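Local coordinates for protein putative dioxygenase (1H-3-hydroxy-4-oxoquinaldine 2,4-dioxygenase) (Mycobacteroides abscessus, PDB 6RA2) that cleaves the quinolone ring of the Pseudomonas quorum-sensing signal PQS with dioxygen, giving N-octanoylanthranilate and carbon monoxide, at residues D15-E20 / T51-W56. Sequence-based numbering, arbitrary orientation.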
loop_
_atom_site.group_PDB
_atom_site.type_symbol
_atom_site.label_atom_id
_atom_site.label_comp_id
_atom_site.label_asym_id
_atom_site.label_seq_id
_atom_site.Cartn_x
_atom_site.Cartn_y
_atom_site.Cartn_z
ATOM N N ASP A 15 5.128 -11.574 8.486
ATOM C CA ASP A 15 5.083 -12.921 7.940
ATOM C C ASP A 15 6.302 -13.115 7.043
ATOM O O ASP A 15 6.609 -12.244 6.229
ATOM C CB ASP A 15 3.801 -13.106 7.111
ATOM C CG ASP A 15 3.242 -14.470 7.238
ATOM O OD1 ASP A 15 3.852 -15.250 8.001
ATOM O OD2 ASP A 15 2.217 -14.771 6.586
ATOM N N ASP A 16 6.985 -14.250 7.166
ATOM C CA ASP A 16 8.190 -14.535 6.385
ATOM C C ASP A 16 8.068 -15.938 5.788
ATOM O O ASP A 16 8.160 -16.934 6.514
ATOM C CB ASP A 16 9.447 -14.402 7.252
ATOM C CG ASP A 16 10.741 -14.621 6.466
ATOM O OD1 ASP A 16 10.682 -14.622 5.222
ATOM O OD2 ASP A 16 11.819 -14.801 7.090
ATOM N N GLN A 17 7.880 -16.014 4.468
ATOM C CA GLN A 17 7.648 -17.268 3.758
ATOM C C GLN A 17 8.447 -17.296 2.460
ATOM O O GLN A 17 8.487 -16.299 1.729
ATOM C CB GLN A 17 6.155 -17.473 3.432
ATOM C CG GLN A 17 5.222 -17.380 4.622
ATOM C CD GLN A 17 3.819 -17.881 4.325
ATOM O OE1 GLN A 17 3.630 -18.883 3.635
ATOM N NE2 GLN A 17 2.820 -17.181 4.853
ATOM N N GLY A 18 9.062 -18.444 2.167
ATOM C CA GLY A 18 9.749 -18.683 0.914
ATOM C C GLY A 18 11.258 -18.526 1.024
ATOM O O GLY A 18 11.787 -17.795 1.867
ATOM N N HIS A 19 11.970 -19.230 0.126
ATOM C CA HIS A 19 13.430 -19.200 0.136
ATOM C C HIS A 19 14.052 -19.071 -1.254
ATOM O O HIS A 19 15.277 -19.185 -1.373
ATOM C CB HIS A 19 13.990 -20.455 0.842
ATOM C CG HIS A 19 13.865 -20.424 2.338
ATOM N ND1 HIS A 19 14.791 -19.805 3.151
ATOM C CD2 HIS A 19 12.929 -20.947 3.168
ATOM C CE1 HIS A 19 14.430 -19.944 4.417
ATOM N NE2 HIS A 19 13.305 -20.635 4.453
ATOM N N GLU A 20 13.266 -18.850 -2.300
ATOM C CA GLU A 20 13.839 -18.636 -3.625
ATOM C C GLU A 20 14.827 -17.472 -3.584
ATOM O O GLU A 20 14.632 -16.519 -2.820
ATOM C CB GLU A 20 12.742 -18.344 -4.651
ATOM C CG GLU A 20 11.765 -19.494 -4.885
ATOM C CD GLU A 20 12.349 -20.640 -5.712
ATOM O OE1 GLU A 20 13.461 -20.501 -6.278
ATOM O OE2 GLU A 20 11.676 -21.689 -5.794
ATOM N N THR A 51 8.938 -13.940 0.488
ATOM C CA THR A 51 7.868 -12.963 0.632
ATOM C C THR A 51 7.711 -12.613 2.103
ATOM O O THR A 51 7.532 -13.501 2.947
ATOM C CB THR A 51 6.549 -13.504 0.077
ATOM O OG1 THR A 51 6.653 -13.631 -1.345
ATOM C CG2 THR A 51 5.366 -12.591 0.443
ATOM N N VAL A 52 7.797 -11.323 2.408
ATOM C CA VAL A 52 7.655 -10.801 3.762
ATOM C C VAL A 52 6.446 -9.879 3.745
ATOM O O VAL A 52 6.473 -8.832 3.085
ATOM C CB VAL A 52 8.915 -10.063 4.230
ATOM C CG1 VAL A 52 8.710 -9.475 5.604
ATOM C CG2 VAL A 52 10.108 -10.991 4.245
ATOM N N ARG A 53 5.369 -10.292 4.410
ATOM C CA ARG A 53 4.194 -9.448 4.607
ATOM C C ARG A 53 4.365 -8.628 5.883
ATOM O O ARG A 53 4.652 -9.181 6.948
ATOM C CB ARG A 53 2.933 -10.298 4.687
ATOM C CG ARG A 53 2.695 -11.136 3.459
ATOM C CD ARG A 53 1.301 -11.705 3.486
ATOM N NE ARG A 53 1.206 -12.757 4.491
ATOM C CZ ARG A 53 0.067 -13.270 4.930
ATOM N NH1 ARG A 53 -1.093 -12.821 4.463
ATOM N NH2 ARG A 53 0.090 -14.237 5.839
ATOM N N VAL A 54 4.214 -7.312 5.777
ATOM C CA VAL A 54 4.541 -6.406 6.871
ATOM C C VAL A 54 3.281 -5.671 7.286
ATOM O O VAL A 54 2.545 -5.171 6.429
ATOM C CB VAL A 54 5.638 -5.410 6.468
ATOM C CG1 VAL A 54 5.811 -4.357 7.543
ATOM C CG2 VAL A 54 6.939 -6.134 6.230
ATOM N N CYS A 55 3.030 -5.622 8.594
ATOM C CA CYS A 55 1.973 -4.795 9.162
ATOM C C CYS A 55 2.545 -3.454 9.593
ATOM O O CYS A 55 3.727 -3.345 9.936
ATOM C CB CYS A 55 1.325 -5.455 10.385
ATOM S SG CYS A 55 0.463 -6.988 10.079
ATOM N N TRP A 56 1.691 -2.431 9.594
ATOM C CA TRP A 56 2.114 -1.166 10.174
ATOM C C TRP A 56 2.084 -1.250 11.700
ATOM O O TRP A 56 1.366 -2.061 12.285
ATOM C CB TRP A 56 1.209 -0.036 9.704
ATOM C CG TRP A 56 1.032 0.073 8.201
ATOM C CD1 TRP A 56 -0.151 0.004 7.499
ATOM C CD2 TRP A 56 2.059 0.315 7.232
ATOM N NE1 TRP A 56 0.089 0.182 6.158
ATOM C CE2 TRP A 56 1.436 0.372 5.966
ATOM C CE3 TRP A 56 3.451 0.459 7.309
ATOM C CZ2 TRP A 56 2.158 0.568 4.785
ATOM C CZ3 TRP A 56 4.166 0.675 6.130
ATOM C CH2 TRP A 56 3.513 0.731 4.887
#
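Asp15 faces Arg53 and Gln17 faces Thr51 in antiparallel hydrogen-bonded pairs, the strand axes 4.7 Å apart, with Asp16 and Val52 the non-hydrogen-bonded pair between them. The bonds at the Gln17 end are nearly straight, Thr51 N to Gln17 O measuring 2.7 Å, whereas both Asp15–Arg53 backbone bonds are more bent. At the non-hydrogen-bonded position, Val52 CA adds a C-H···O contact to Asp15 O at 3.0 Å. In this alpha/beta-hydrolase fold the pairing joins the antiparallel strand 10-17 to strand 51-54, whose other edge runs parallel to strand 24-28. On the face shared by Asp15, Gln17, Thr51 and Arg53, the acid and the arginine run side by side. The Arg53 chain turns at chi3 (-72°), bringing the edge of its guanidinium to Asp15 OD2; NH2 makes the salt bridge there, though its modelled length is doubtfully short. Arg53 NE adds a weak hydrogen bond to Asp15 OD2 at 3.1 Å, and NH1 has its own salt bridge to Asp39. Gln17 NE2 donates a hydrogen bond to Asp15 OD2 at 3.0 Å, from above the carboxylate plane, while its OE1 goes to Arg46 on helix 42-48. On the opposite face, Asp16 OD1 lies 3.8 Å from Val52 CG2, and Asp16 OD2 forms a salt bridge with Arg50.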